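Local coordinates for probable amidase (Thermus thermophilus, PDB 2DC0), which is probably an amidase of the amidase signature family, an alpha/beta fold built on a mixed central sheet, at residues A[71-76]-A[146-151]; A[82-87]-A[129-134]; A[286-291]-A[325-330]. One frame throughout, in Å; residues are numbered along the deposited sequence.

Contact 1. Residues A[71-76]-A[146-151]; sequences TVKDLF and GSSGGS
Lys73 reaches Ser147 and Ser148 with a side chain stretched over its full length. Its CG stands anti to the backbone N (chi1 -173°), and the torsions beyond CG are all near 180°. Ser147 is preceded by a cis peptide bond. Its OG sits between the backbone N and the carbonyl carbon (chi1 67°). Together with Ser171, Lys73 and Ser147 are consistent with the Ser-cisSer-Lys triad of the amidase signature fold. The site is buried and lies where strand 69-73 ends and helix 149-157 begins.

Two hydrogen bonds cross the contact, both given by Lys73 NZ. Lys73 NZ is 2.6 Å from Ser147 OG and 3.0 Å from Ser148 OG. A third bond of this NZ goes to Thr166 OG1, so three hydroxyls grip the lysine tip. Ser148 OG is also bonded to Ser171 O, which links it to the probable third member of the triad. Ser171 OG has a weak bond to Ser147 N.

The rest of the lysine chain lies against Ser147 and Ser148. Lys73 CD lies 3.6 Å from Ser148 OG. Lys73 CE comes within 3.1 Å of Ser147 O, so the backbone carbonyl lies close beside the last methylene. Ser148 occupies the N-cap position of the helix, but its hydroxyl makes no capping bond. It is bonded to Lys73 NZ and Ser171 O instead.

At the base of the lysine the contact is looser. The hydroxyl of Ser151, in the first turn of the helix, comes near the strand without bonding to it. Its polar partners are Thr115 OG1 and Ser163 OG, on the strands flanking 69-73. Ser151 OG stays 3.8 Å from Lys73 N and 4.0 Å from Lys73 CB.

Contact 2. Residues A[82-87]-A[129-134]; sequences PTRAGT and PWTGPV
Trp130 and Thr131 pack against Gly86, Thr87 and the tip of Arg84, and the direct contacts are all van der Waals. The indole touches with its five-membered ring. Trp130 CD1 lies 3.6 Å from Gly86 O, which sits at the ring edge, near its plane. The same CD1 is 3.7 Å from Thr87 CA. The other van der Waals contact is made by the Thr131 methyl. Thr131 CG2 meets the guanidinium of Arg84 at its edge, 3.9 Å from NH2. The arginine chain bends at chi3 (53°), which turns NE out of line with the chain before it. Arg84 and Thr131 run past each other in opposite directions.

The polar groups are joined through residues between the two loops in sequence. Glu119 OE2 is bonded to both Trp130 NE1 and Thr87 OG1. Asn128 ND2 is bonded to Gly86 O, while its OD1 is bonded to the backbone N of Trp130 and of Thr131. Within its own loop, Thr131 OG1 donates to Gly132 O at 2.9 Å.

Arg84 to Thr87 form a type I' beta turn, closed by Thr87 N to Arg84 O at 3.1 Å. Its two middle residues, Ala85 and Gly86, both have positive phi. Asn128 OD1, bonded to Trp130 N, forms an Asx turn. The two loops thus meet as a type I' turn packed on an Asx turn, in loops that follow strands 69-73 and 110-115 of the central sheet.

Contact 3. Residues A[286-291]-A[325-330]; sequences TRLVRY and KDYRDA
The rings of Tyr291 and Tyr327 form an offset stack, with centroids 4.5 Å apart and planes 14° from parallel. One face of the Tyr291 ring carries Tyr327 CB over its centre. This is a CH-pi contact of 3.6 Å to the centroid. One face of the Tyr327 ring carries Tyr291 CD2, displaced toward the rim. Tyr291 CD2 is 3.3 Å from Tyr327 CG. The two side chains cross at about a right angle although their rings are nearly parallel. Tyr327 CG is anti to the backbone N (chi1 -178°), which places this CG against the Tyr291 ring.

Leu288 fills in beside the stack. Its CG lies 4.0 Å from Tyr327 CE1, and its CB is 3.9 Å from Ala330 CB. The small alanine sits where the two backbones are closest. The axes of the two helical segments approach to 8.8 Å.

At the outer side, Arg287 NH1 stays 4.1 Å from Asp326 OD1, too far for a salt bridge. Asp326 OD2 is bonded to Thr323 N. The hydroxyl of Tyr327 is bonded to Glu292 OE2.

The second subunit packs on this helix pair. Tyr327 meets Tyr327 of the other chain with rings nearly perpendicular. The contact between the helices is therefore aromatic and apolar at its centre. Charge probably adds only a weak attraction across it, from Arg287 and Asp326. The salt bridges here lie within helix 324-345, as from Lys325 to Asp329, or go from Asp329 to Arg201 of the second subunit, not between the two helices.

In the fold
From the N terminus, the chain passes helices and strand 37-40 before strand 69-73 leads into residues 71-76. Residues 82-87 follow a few residues later, in the loop before helix 99-106. Strand 110-115 comes next, and the chain then returns at 129-134 to close contact 2. It closes contact 1 at 146-151, where helix 149-157 starts. Contact 2 is thus nested inside the loop closed by contact 1. The two touch through Asp74, which bonds to the backbone of Arg84 and Ala85. Contact 3 comes later, in series with both. It joins helices 281-296 and 324-345 at the subunit interface. Its centre lies about 26 Å from that of contact 1, which sits at the central sheet.

Contact 1. Residues A[71-76]-A[146-151]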
ATOM      1  N   THR A  71       2.896 -19.342  24.956  1.00 15.04           N
ATOM      2  CA  THR A  71       4.199 -18.706  25.131  1.00 14.94           C
ATOM      3  C   THR A  71       4.202 -17.416  24.306  1.00 16.37           C
ATOM      4  O   THR A  71       3.346 -17.231  23.436  1.00 16.42           O
ATOM      5  CB  THR A  71       5.351 -19.630  24.663  1.00 15.10           C
ATOM      6  OG1 THR A  71       5.153 -19.981  23.291  1.00 16.08           O
ATOM      7  CG2 THR A  71       5.390 -20.910  25.502  1.00 16.66           C
ATOM      8  N   VAL A  72       5.164 -16.535  24.576  1.00 15.84           N
ATOM      9  CA  VAL A  72       5.263 -15.245  23.887  1.00 16.44           C
ATOM     10  C   VAL A  72       6.693 -14.916  23.471  1.00 16.27           C
ATOM     11  O   VAL A  72       7.606 -14.978  24.297  1.00 16.18           O
ATOM     12  CB  VAL A  72       4.770 -14.094  24.806  1.00 16.29           C
ATOM     13  CG1 VAL A  72       4.921 -12.752  24.098  1.00 15.31           C
ATOM     14  CG2 VAL A  72       3.316 -14.329  25.207  1.00 15.68           C
ATOM     15  N   LYS A  73       6.882 -14.554  22.201  1.00 15.19           N
ATOM     16  CA  LYS A  73       8.207 -14.192  21.676  1.00 16.54           C
ATOM     17  C   LYS A  73       8.801 -13.110  22.578  1.00 17.06           C
ATOM     18  O   LYS A  73       8.095 -12.176  22.956  1.00 16.85           O
ATOM     19  CB  LYS A  73       8.067 -13.667  20.244  1.00 16.66           C
ATOM     20  CG  LYS A  73       9.385 -13.405  19.529  1.00 18.52           C
ATOM     21  CD  LYS A  73       9.117 -12.947  18.109  1.00 16.16           C
ATOM     22  CE  LYS A  73      10.380 -12.919  17.266  1.00 18.76           C
ATOM     23  NZ  LYS A  73      10.072 -12.482  15.870  1.00 17.14           N
ATOM     24  N   ASP A  74      10.095 -13.200  22.888  1.00 17.04           N
ATOM     25  CA  ASP A  74      10.712 -12.241  23.807  1.00 18.56           C
ATOM     26  C   ASP A  74      10.936 -10.788  23.389  1.00 18.71           C
ATOM     27  O   ASP A  74      11.924 -10.177  23.797  1.00 21.18           O
ATOM     28  CB  ASP A  74      12.027 -12.804  24.373  1.00 18.67           C
ATOM     29  CG  ASP A  74      12.397 -12.176  25.712  1.00 20.25           C
ATOM     30  OD1 ASP A  74      11.468 -11.836  26.476  1.00 20.88           O
ATOM     31  OD2 ASP A  74      13.605 -12.037  26.014  1.00 18.88           O
ATOM     32  N   LEU A  75      10.030 -10.231  22.591  1.00 18.28           N
ATOM     33  CA  LEU A  75      10.120  -8.821  22.216  1.00 17.79           C
ATOM     34  C   LEU A  75       8.837  -8.141  22.681  1.00 18.76           C
ATOM     35  O   LEU A  75       8.701  -6.920  22.602  1.00 19.61           O
ATOM     36  CB  LEU A  75      10.317  -8.642  20.704  1.00 17.71           C
ATOM     37  CG  LEU A  75       9.336  -9.245  19.690  1.00 18.77           C
ATOM     38  CD1 LEU A  75       8.013  -8.495  19.691  1.00 20.19           C
ATOM     39  CD2 LEU A  75       9.984  -9.161  18.307  1.00 16.66           C
ATOM     40  N   PHE A  76       7.899  -8.958  23.164  1.00 17.65           N
ATOM     41  CA  PHE A  76       6.613  -8.499  23.689  1.00 16.48           C
ATOM     42  C   PHE A  76       6.709  -8.496  25.221  1.00 17.92           C
ATOM     43  O   PHE A  76       6.945  -9.538  25.838  1.00 19.00           O
ATOM     44  CB  PHE A  76       5.478  -9.464  23.313  1.00 16.15           C
ATOM     45  CG  PHE A  76       5.045  -9.400  21.872  1.00 18.03           C
ATOM     46  CD1 PHE A  76       4.296  -8.326  21.397  1.00 17.03           C
ATOM     47  CD2 PHE A  76       5.338 -10.449  21.002  1.00 18.20           C
ATOM     48  CE1 PHE A  76       3.841  -8.301  20.072  1.00 19.96           C
ATOM     49  CE2 PHE A  76       4.890 -10.435  19.678  1.00 18.71           C
ATOM     50  CZ  PHE A  76       4.140  -9.360  19.210  1.00 17.93           C
ATOM     51  N   GLY A 146      14.164 -18.350  11.830  1.00 28.97           N
ATOM     52  CA  GLY A 146      13.678 -17.207  12.578  1.00 32.99           C
ATOM     53  C   GLY A 146      12.726 -16.132  12.108  1.00 32.05           C
ATOM     54  O   GLY A 146      12.279 -16.120  10.966  1.00 33.07           O
ATOM     55  N   SER A 147      12.592 -14.948  13.089  1.00 30.86           N
ATOM     56  CA  SER A 147      13.361 -14.691  14.304  1.00 23.06           C
ATOM     57  C   SER A 147      12.313 -15.159  15.297  1.00 18.06           C
ATOM     58  O   SER A 147      12.490 -14.997  16.494  1.00 16.68           O
ATOM     59  CB  SER A 147      13.654 -13.217  14.491  1.00 26.63           C
ATOM     60  OG  SER A 147      12.451 -12.470  14.750  1.00 21.61           O
ATOM     61  N   SER A 148      11.122 -15.870  15.054  1.00 16.13           N
ATOM     62  CA  SER A 148      10.164 -16.360  16.052  1.00 17.03           C
ATOM     63  C   SER A 148      10.493 -17.853  16.181  1.00 16.37           C
ATOM     64  O   SER A 148       9.595 -18.691  16.277  1.00 15.58           O
ATOM     65  CB  SER A 148       8.721 -16.223  15.562  1.00 16.27           C
ATOM     66  OG  SER A 148       8.375 -14.891  15.223  1.00 19.60           O
ATOM     67  N   GLY A 149      11.787 -18.173  16.170  1.00 16.55           N
ATOM     68  CA  GLY A 149      12.233 -19.558  16.247  1.00 18.11           C
ATOM     69  C   GLY A 149      11.783 -20.340  17.465  1.00 17.57           C
ATOM     70  O   GLY A 149      11.209 -21.422  17.341  1.00 18.10           O
ATOM     71  N   GLY A 150      12.048 -19.795  18.647  1.00 17.49           N
ATOM     72  CA  GLY A 150      11.653 -20.469  19.867  1.00 14.34           C
ATOM     73  C   GLY A 150      10.157 -20.697  19.899  1.00 13.38           C
ATOM     74  O   GLY A 150       9.704 -21.737  20.359  1.00 13.70           O
ATOM     75  N   SER A 151       9.385 -19.730  19.412  1.00 13.48           N
ATOM     76  CA  SER A 151       7.934 -19.870  19.410  1.00 12.57           C
ATOM     77  C   SER A 151       7.456 -21.023  18.538  1.00 13.13           C
ATOM     78  O   SER A 151       6.573 -21.781  18.936  1.00 13.78           O
ATOM     79  CB  SER A 151       7.263 -18.573  18.949  1.00 12.91           C
ATOM     80  OG  SER A 151       7.345 -17.571  19.944  1.00 14.46           O
TER

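Contact 2. Residues A[82-87]-A[129-134]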
ATOM      1  N   PRO A  82      10.964 -10.647  32.314  1.00 22.32           N
ATOM      2  CA  PRO A  82      11.897  -9.705  31.687  1.00 21.80           C
ATOM      3  C   PRO A  82      11.800  -9.785  30.162  1.00 22.61           C
ATOM      4  O   PRO A  82      11.369 -10.803  29.618  1.00 23.92           O
ATOM      5  CB  PRO A  82      13.256 -10.180  32.195  1.00 21.01           C
ATOM      6  CG  PRO A  82      13.062 -11.667  32.283  1.00 22.29           C
ATOM      7  CD  PRO A  82      11.694 -11.753  32.958  1.00 20.96           C
ATOM      8  N   THR A  83      12.191  -8.710  29.483  1.00 23.36           N
ATOM      9  CA  THR A  83      12.187  -8.656  28.017  1.00 24.01           C
ATOM     10  C   THR A  83      13.633  -8.418  27.586  1.00 23.32           C
ATOM     11  O   THR A  83      14.197  -7.366  27.879  1.00 24.32           O
ATOM     12  CB  THR A  83      11.312  -7.489  27.492  1.00 24.73           C
ATOM     13  OG1 THR A  83       9.969  -7.632  27.980  1.00 24.28           O
ATOM     14  CG2 THR A  83      11.287  -7.488  25.964  1.00 23.76           C
ATOM     15  N   ARG A  84      14.231  -9.387  26.897  1.00 21.41           N
ATOM     16  CA  ARG A  84      15.628  -9.273  26.472  1.00 22.27           C
ATOM     17  C   ARG A  84      15.844  -9.190  24.963  1.00 21.78           C
ATOM     18  O   ARG A  84      16.910  -8.779  24.508  1.00 21.91           O
ATOM     19  CB  ARG A  84      16.441 -10.439  27.044  1.00 24.78           C
ATOM     20  CG  ARG A  84      16.655 -10.349  28.548  1.00 31.79           C
ATOM     21  CD  ARG A  84      17.390 -11.569  29.106  1.00 37.22           C
ATOM     22  NE  ARG A  84      18.649 -11.855  28.413  1.00 43.26           N
ATOM     23  CZ  ARG A  84      18.783 -12.739  27.426  1.00 45.61           C
ATOM     24  NH1 ARG A  84      17.729 -13.436  27.005  1.00 44.29           N
ATOM     25  NH2 ARG A  84      19.974 -12.930  26.866  1.00 45.46           N
ATOM     26  N   ALA A  85      14.837  -9.589  24.192  1.00 19.98           N
ATOM     27  CA  ALA A  85      14.907  -9.526  22.729  1.00 19.31           C
ATOM     28  C   ALA A  85      16.108 -10.255  22.126  1.00 18.72           C
ATOM     29  O   ALA A  85      16.608  -9.872  21.060  1.00 17.48           O
ATOM     30  CB  ALA A  85      14.908  -8.063  22.275  1.00 19.32           C
ATOM     31  N   GLY A  86      16.561 -11.299  22.815  1.00 15.90           N
ATOM     32  CA  GLY A  86      17.679 -12.090  22.340  1.00 18.42           C
ATOM     33  C   GLY A  86      18.983 -11.334  22.174  1.00 19.96           C
ATOM     34  O   GLY A  86      19.853 -11.752  21.404  1.00 21.42           O
ATOM     35  N   THR A  87      19.139 -10.231  22.899  1.00 21.32           N
ATOM     36  CA  THR A  87      20.353  -9.429  22.789  1.00 21.89           C
ATOM     37  C   THR A  87      20.950  -9.084  24.148  1.00 22.74           C
ATOM     38  O   THR A  87      20.318  -9.286  25.180  1.00 23.01           O
ATOM     39  CB  THR A  87      20.064  -8.106  22.040  1.00 22.47           C
ATOM     40  OG1 THR A  87      21.289  -7.398  21.819  1.00 22.77           O
ATOM     41  CG2 THR A  87      19.122  -7.227  22.858  1.00 21.68           C
ATOM     42  N   PRO A 129      24.416 -16.135  19.345  1.00 22.83           N
ATOM     43  CA  PRO A 129      25.603 -16.358  20.180  1.00 23.01           C
ATOM     44  C   PRO A 129      25.403 -16.008  21.653  1.00 24.11           C
ATOM     45  O   PRO A 129      26.142 -16.485  22.512  1.00 24.10           O
ATOM     46  CB  PRO A 129      26.658 -15.478  19.519  1.00 23.75           C
ATOM     47  CG  PRO A 129      25.838 -14.308  19.046  1.00 25.60           C
ATOM     48  CD  PRO A 129      24.619 -14.988  18.441  1.00 22.13           C
ATOM     49  N   TRP A 130      24.407 -15.180  21.944  1.00 23.37           N
ATOM     50  CA  TRP A 130      24.132 -14.780  23.323  1.00 23.03           C
ATOM     51  C   TRP A 130      23.360 -15.840  24.105  1.00 23.56           C
ATOM     52  O   TRP A 130      23.729 -16.202  25.219  1.00 23.72           O
ATOM     53  CB  TRP A 130      23.326 -13.477  23.345  1.00 24.10           C
ATOM     54  CG  TRP A 130      24.007 -12.290  22.726  1.00 26.07           C
ATOM     55  CD1 TRP A 130      23.435 -11.354  21.913  1.00 24.50           C
ATOM     56  CD2 TRP A 130      25.381 -11.900  22.880  1.00 27.67           C
ATOM     57  NE1 TRP A 130      24.366 -10.407  21.547  1.00 26.23           N
ATOM     58  CE2 TRP A 130      25.569 -10.717  22.126  1.00 27.87           C
ATOM     59  CE3 TRP A 130      26.471 -12.435  23.581  1.00 29.40           C
ATOM     60  CZ2 TRP A 130      26.803 -10.058  22.050  1.00 29.08           C
ATOM     61  CZ3 TRP A 130      27.705 -11.779  23.507  1.00 31.63           C
ATOM     62  CH2 TRP A 130      27.857 -10.601  22.744  1.00 30.17           C
ATOM     63  N   THR A 131      22.281 -16.328  23.506  1.00 22.89           N
ATOM     64  CA  THR A 131      21.409 -17.317  24.131  1.00 22.50           C
ATOM     65  C   THR A 131      21.723 -18.743  23.700  1.00 23.35           C
ATOM     66  O   THR A 131      21.285 -19.709  24.326  1.00 22.47           O
ATOM     67  CB  THR A 131      19.959 -17.059  23.730  1.00 24.06           C
ATOM     68  OG1 THR A 131      19.823 -17.288  22.317  1.00 22.51           O
ATOM     69  CG2 THR A 131      19.571 -15.618  24.036  1.00 21.07           C
ATOM     70  N   GLY A 132      22.484 -18.869  22.622  1.00 22.21           N
ATOM     71  CA  GLY A 132      22.776 -20.185  22.100  1.00 22.24           C
ATOM     72  C   GLY A 132      21.744 -20.370  21.004  1.00 21.07           C
ATOM     73  O   GLY A 132      20.687 -19.753  21.055  1.00 20.33           O
ATOM     74  N   PRO A 133      22.002 -21.217  20.007  1.00 21.33           N
ATOM     75  CA  PRO A 133      21.022 -21.400  18.937  1.00 20.39           C
ATOM     76  C   PRO A 133      19.739 -22.114  19.335  1.00 20.83           C
ATOM     77  O   PRO A 133      19.730 -22.959  20.231  1.00 20.03           O
ATOM     78  CB  PRO A 133      21.808 -22.182  17.890  1.00 21.86           C
ATOM     79  CG  PRO A 133      22.707 -23.045  18.743  1.00 23.07           C
ATOM     80  CD  PRO A 133      23.184 -22.075  19.802  1.00 21.61           C
ATOM     81  N   VAL A 134      18.646 -21.738  18.682  1.00 19.20           N
ATOM     82  CA  VAL A 134      17.376 -22.404  18.914  1.00 19.51           C
ATOM     83  C   VAL A 134      17.464 -23.515  17.882  1.00 19.85           C
ATOM     84  O   VAL A 134      17.741 -23.251  16.708  1.00 20.85           O
ATOM     85  CB  VAL A 134      16.167 -21.500  18.598  1.00 19.85           C
ATOM     86  CG1 VAL A 134      14.867 -22.306  18.731  1.00 19.42           C
ATOM     87  CG2 VAL A 134      16.137 -20.320  19.558  1.00 19.49           C
TER

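Contact 3. Residues A[286-291]-A[325-330]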
ATOM      1  N   THR A 286      15.283  -4.837   2.088  1.00 17.84           N
ATOM      2  CA  THR A 286      16.479  -4.751   2.911  1.00 20.41           C
ATOM      3  C   THR A 286      16.821  -3.329   3.353  1.00 19.90           C
ATOM      4  O   THR A 286      17.019  -3.074   4.542  1.00 19.66           O
ATOM      5  CB  THR A 286      17.673  -5.361   2.176  1.00 20.24           C
ATOM      6  OG1 THR A 286      17.393  -6.736   1.901  1.00 20.66           O
ATOM      7  CG2 THR A 286      18.941  -5.268   3.027  1.00 22.69           C
ATOM      8  N   ARG A 287      16.877  -2.400   2.404  1.00 18.36           N
ATOM      9  CA  ARG A 287      17.205  -1.021   2.741  1.00 18.24           C
ATOM     10  C   ARG A 287      16.151  -0.373   3.628  1.00 17.98           C
ATOM     11  O   ARG A 287      16.479   0.293   4.607  1.00 15.34           O
ATOM     12  CB  ARG A 287      17.390  -0.191   1.467  1.00 21.03           C
ATOM     13  CG  ARG A 287      18.453  -0.754   0.547  1.00 23.45           C
ATOM     14  CD  ARG A 287      18.832   0.215  -0.561  1.00 28.80           C
ATOM     15  NE  ARG A 287      19.881  -0.350  -1.408  1.00 34.14           N
ATOM     16  CZ  ARG A 287      20.689   0.368  -2.184  1.00 36.30           C
ATOM     17  NH1 ARG A 287      20.575   1.689  -2.222  1.00 37.13           N
ATOM     18  NH2 ARG A 287      21.616  -0.234  -2.918  1.00 37.27           N
ATOM     19  N   LEU A 288      14.883  -0.578   3.293  1.00 16.13           N
ATOM     20  CA  LEU A 288      13.806   0.012   4.067  1.00 16.74           C
ATOM     21  C   LEU A 288      13.817  -0.463   5.520  1.00 16.42           C
ATOM     22  O   LEU A 288      13.766   0.347   6.440  1.00 15.48           O
ATOM     23  CB  LEU A 288      12.459  -0.306   3.404  1.00 16.99           C
ATOM     24  CG  LEU A 288      11.284   0.563   3.863  1.00 20.66           C
ATOM     25  CD1 LEU A 288      10.151   0.528   2.842  1.00 19.92           C
ATOM     26  CD2 LEU A 288      10.813   0.070   5.219  1.00 21.70           C
ATOM     27  N   VAL A 289      13.896  -1.776   5.719  1.00 16.79           N
ATOM     28  CA  VAL A 289      13.904  -2.355   7.056  1.00 16.85           C
ATOM     29  C   VAL A 289      15.169  -2.015   7.852  1.00 16.88           C
ATOM     30  O   VAL A 289      15.083  -1.611   9.011  1.00 16.75           O
ATOM     31  CB  VAL A 289      13.725  -3.899   6.982  1.00 16.43           C
ATOM     32  CG1 VAL A 289      14.045  -4.547   8.336  1.00 18.66           C
ATOM     33  CG2 VAL A 289      12.275  -4.227   6.592  1.00 17.32           C
ATOM     34  N   ARG A 290      16.340  -2.180   7.247  1.00 16.36           N
ATOM     35  CA  ARG A 290      17.584  -1.874   7.958  1.00 17.29           C
ATOM     36  C   ARG A 290      17.643  -0.406   8.368  1.00 17.17           C
ATOM     37  O   ARG A 290      18.141  -0.084   9.447  1.00 16.46           O
ATOM     38  CB  ARG A 290      18.797  -2.226   7.098  1.00 17.10           C
ATOM     39  CG  ARG A 290      18.982  -3.728   6.945  1.00 17.82           C
ATOM     40  CD  ARG A 290      20.208  -4.063   6.134  1.00 19.00           C
ATOM     41  NE  ARG A 290      20.468  -5.496   6.123  1.00 21.76           N
ATOM     42  CZ  ARG A 290      21.393  -6.077   5.370  1.00 23.13           C
ATOM     43  NH1 ARG A 290      22.146  -5.339   4.564  1.00 25.83           N
ATOM     44  NH2 ARG A 290      21.565  -7.392   5.424  1.00 23.61           N
ATOM     45  N   TYR A 291      17.133   0.480   7.514  1.00 17.34           N
ATOM     46  CA  TYR A 291      17.133   1.903   7.832  1.00 17.68           C
ATOM     47  C   TYR A 291      16.297   2.153   9.082  1.00 17.85           C
ATOM     48  O   TYR A 291      16.758   2.808  10.020  1.00 18.15           O
ATOM     49  CB  TYR A 291      16.554   2.732   6.683  1.00 20.28           C
ATOM     50  CG  TYR A 291      16.521   4.223   6.980  1.00 20.44           C
ATOM     51  CD1 TYR A 291      17.636   5.027   6.741  1.00 23.31           C
ATOM     52  CD2 TYR A 291      15.389   4.819   7.539  1.00 22.73           C
ATOM     53  CE1 TYR A 291      17.630   6.390   7.054  1.00 22.58           C
ATOM     54  CE2 TYR A 291      15.369   6.182   7.855  1.00 23.77           C
ATOM     55  CZ  TYR A 291      16.496   6.957   7.609  1.00 24.32           C
ATOM     56  OH  TYR A 291      16.489   8.294   7.925  1.00 27.27           O
ATOM     57  N   LYS A 325      17.770   9.793   2.210  1.00 21.33           N
ATOM     58  CA  LYS A 325      17.495   9.788   0.771  1.00 22.07           C
ATOM     59  C   LYS A 325      17.274   8.339   0.330  1.00 21.00           C
ATOM     60  O   LYS A 325      16.355   8.049  -0.436  1.00 21.45           O
ATOM     61  CB  LYS A 325      18.667  10.395  -0.016  1.00 24.61           C
ATOM     62  CG  LYS A 325      18.559  10.252  -1.543  1.00 30.18           C
ATOM     63  CD  LYS A 325      17.340  10.979  -2.101  1.00 37.48           C
ATOM     64  CE  LYS A 325      17.331  11.007  -3.633  1.00 40.50           C
ATOM     65  NZ  LYS A 325      17.191   9.654  -4.254  1.00 43.58           N
ATOM     66  N   ASP A 326      18.116   7.430   0.816  1.00 20.18           N
ATOM     67  CA  ASP A 326      17.975   6.018   0.467  1.00 19.56           C
ATOM     68  C   ASP A 326      16.619   5.521   0.962  1.00 17.47           C
ATOM     69  O   ASP A 326      15.960   4.723   0.302  1.00 17.80           O
ATOM     70  CB  ASP A 326      19.089   5.176   1.105  1.00 19.92           C
ATOM     71  CG  ASP A 326      20.458   5.491   0.541  1.00 21.29           C
ATOM     72  OD1 ASP A 326      20.615   5.464  -0.700  1.00 23.71           O
ATOM     73  OD2 ASP A 326      21.388   5.759   1.335  1.00 22.81           O
ATOM     74  N   TYR A 327      16.213   6.000   2.131  1.00 17.54           N
ATOM     75  CA  TYR A 327      14.945   5.608   2.716  1.00 17.30           C
ATOM     76  C   TYR A 327      13.786   6.126   1.863  1.00 18.00           C
ATOM     77  O   TYR A 327      12.842   5.388   1.584  1.00 18.82           O
ATOM     78  CB  TYR A 327      14.854   6.132   4.153  1.00 16.88           C
ATOM     79  CG  TYR A 327      13.590   5.748   4.883  1.00 15.98           C
ATOM     80  CD1 TYR A 327      13.218   4.411   5.032  1.00 18.03           C
ATOM     81  CD2 TYR A 327      12.768   6.726   5.436  1.00 16.11           C
ATOM     82  CE1 TYR A 327      12.048   4.060   5.715  1.00 16.71           C
ATOM     83  CE2 TYR A 327      11.607   6.386   6.117  1.00 16.97           C
ATOM     84  CZ  TYR A 327      11.252   5.056   6.254  1.00 16.09           C
ATOM     85  OH  TYR A 327      10.096   4.733   6.931  1.00 18.34           O
ATOM     86  N   ARG A 328      13.856   7.384   1.436  1.00 16.96           N
ATOM     87  CA  ARG A 328      12.798   7.943   0.595  1.00 17.70           C
ATOM     88  C   ARG A 328      12.647   7.124  -0.685  1.00 18.30           C
ATOM     89  O   ARG A 328      11.527   6.875  -1.141  1.00 16.32           O
ATOM     90  CB  ARG A 328      13.096   9.406   0.243  1.00 19.15           C
ATOM     91  CG  ARG A 328      12.789  10.387   1.370  1.00 19.70           C
ATOM     92  CD  ARG A 328      12.906  11.830   0.899  1.00 20.93           C
ATOM     93  NE  ARG A 328      14.287  12.308   0.891  1.00 20.54           N
ATOM     94  CZ  ARG A 328      14.984  12.597  -0.204  1.00 21.34           C
ATOM     95  NH1 ARG A 328      14.441  12.458  -1.408  1.00 23.37           N
ATOM     96  NH2 ARG A 328      16.224  13.046  -0.094  1.00 20.86           N
ATOM     97  N   ASP A 329      13.777   6.709  -1.262  1.00 18.72           N
ATOM     98  CA  ASP A 329      13.767   5.903  -2.485  1.00 20.32           C
ATOM     99  C   ASP A 329      13.136   4.541  -2.208  1.00 20.09           C
ATOM    100  O   ASP A 329      12.327   4.039  -2.999  1.00 19.08           O
ATOM    101  CB  ASP A 329      15.190   5.695  -3.022  1.00 21.93           C
ATOM    102  CG  ASP A 329      15.792   6.964  -3.605  1.00 26.10           C
ATOM    103  OD1 ASP A 329      15.030   7.896  -3.924  1.00 27.65           O
ATOM    104  OD2 ASP A 329      17.032   7.019  -3.755  1.00 27.93           O
ATOM    105  N   ALA A 330      13.517   3.940  -1.082  1.00 18.76           N
ATOM    106  CA  ALA A 330      12.976   2.641  -0.699  1.00 18.32           C
ATOM    107  C   ALA A 330      11.466   2.757  -0.522  1.00 17.68           C
ATOM    108  O   ALA A 330      10.716   1.890  -0.964  1.00 16.58           O
ATOM    109  CB  ALA A 330      13.629   2.163   0.602  1.00 19.06           C
TER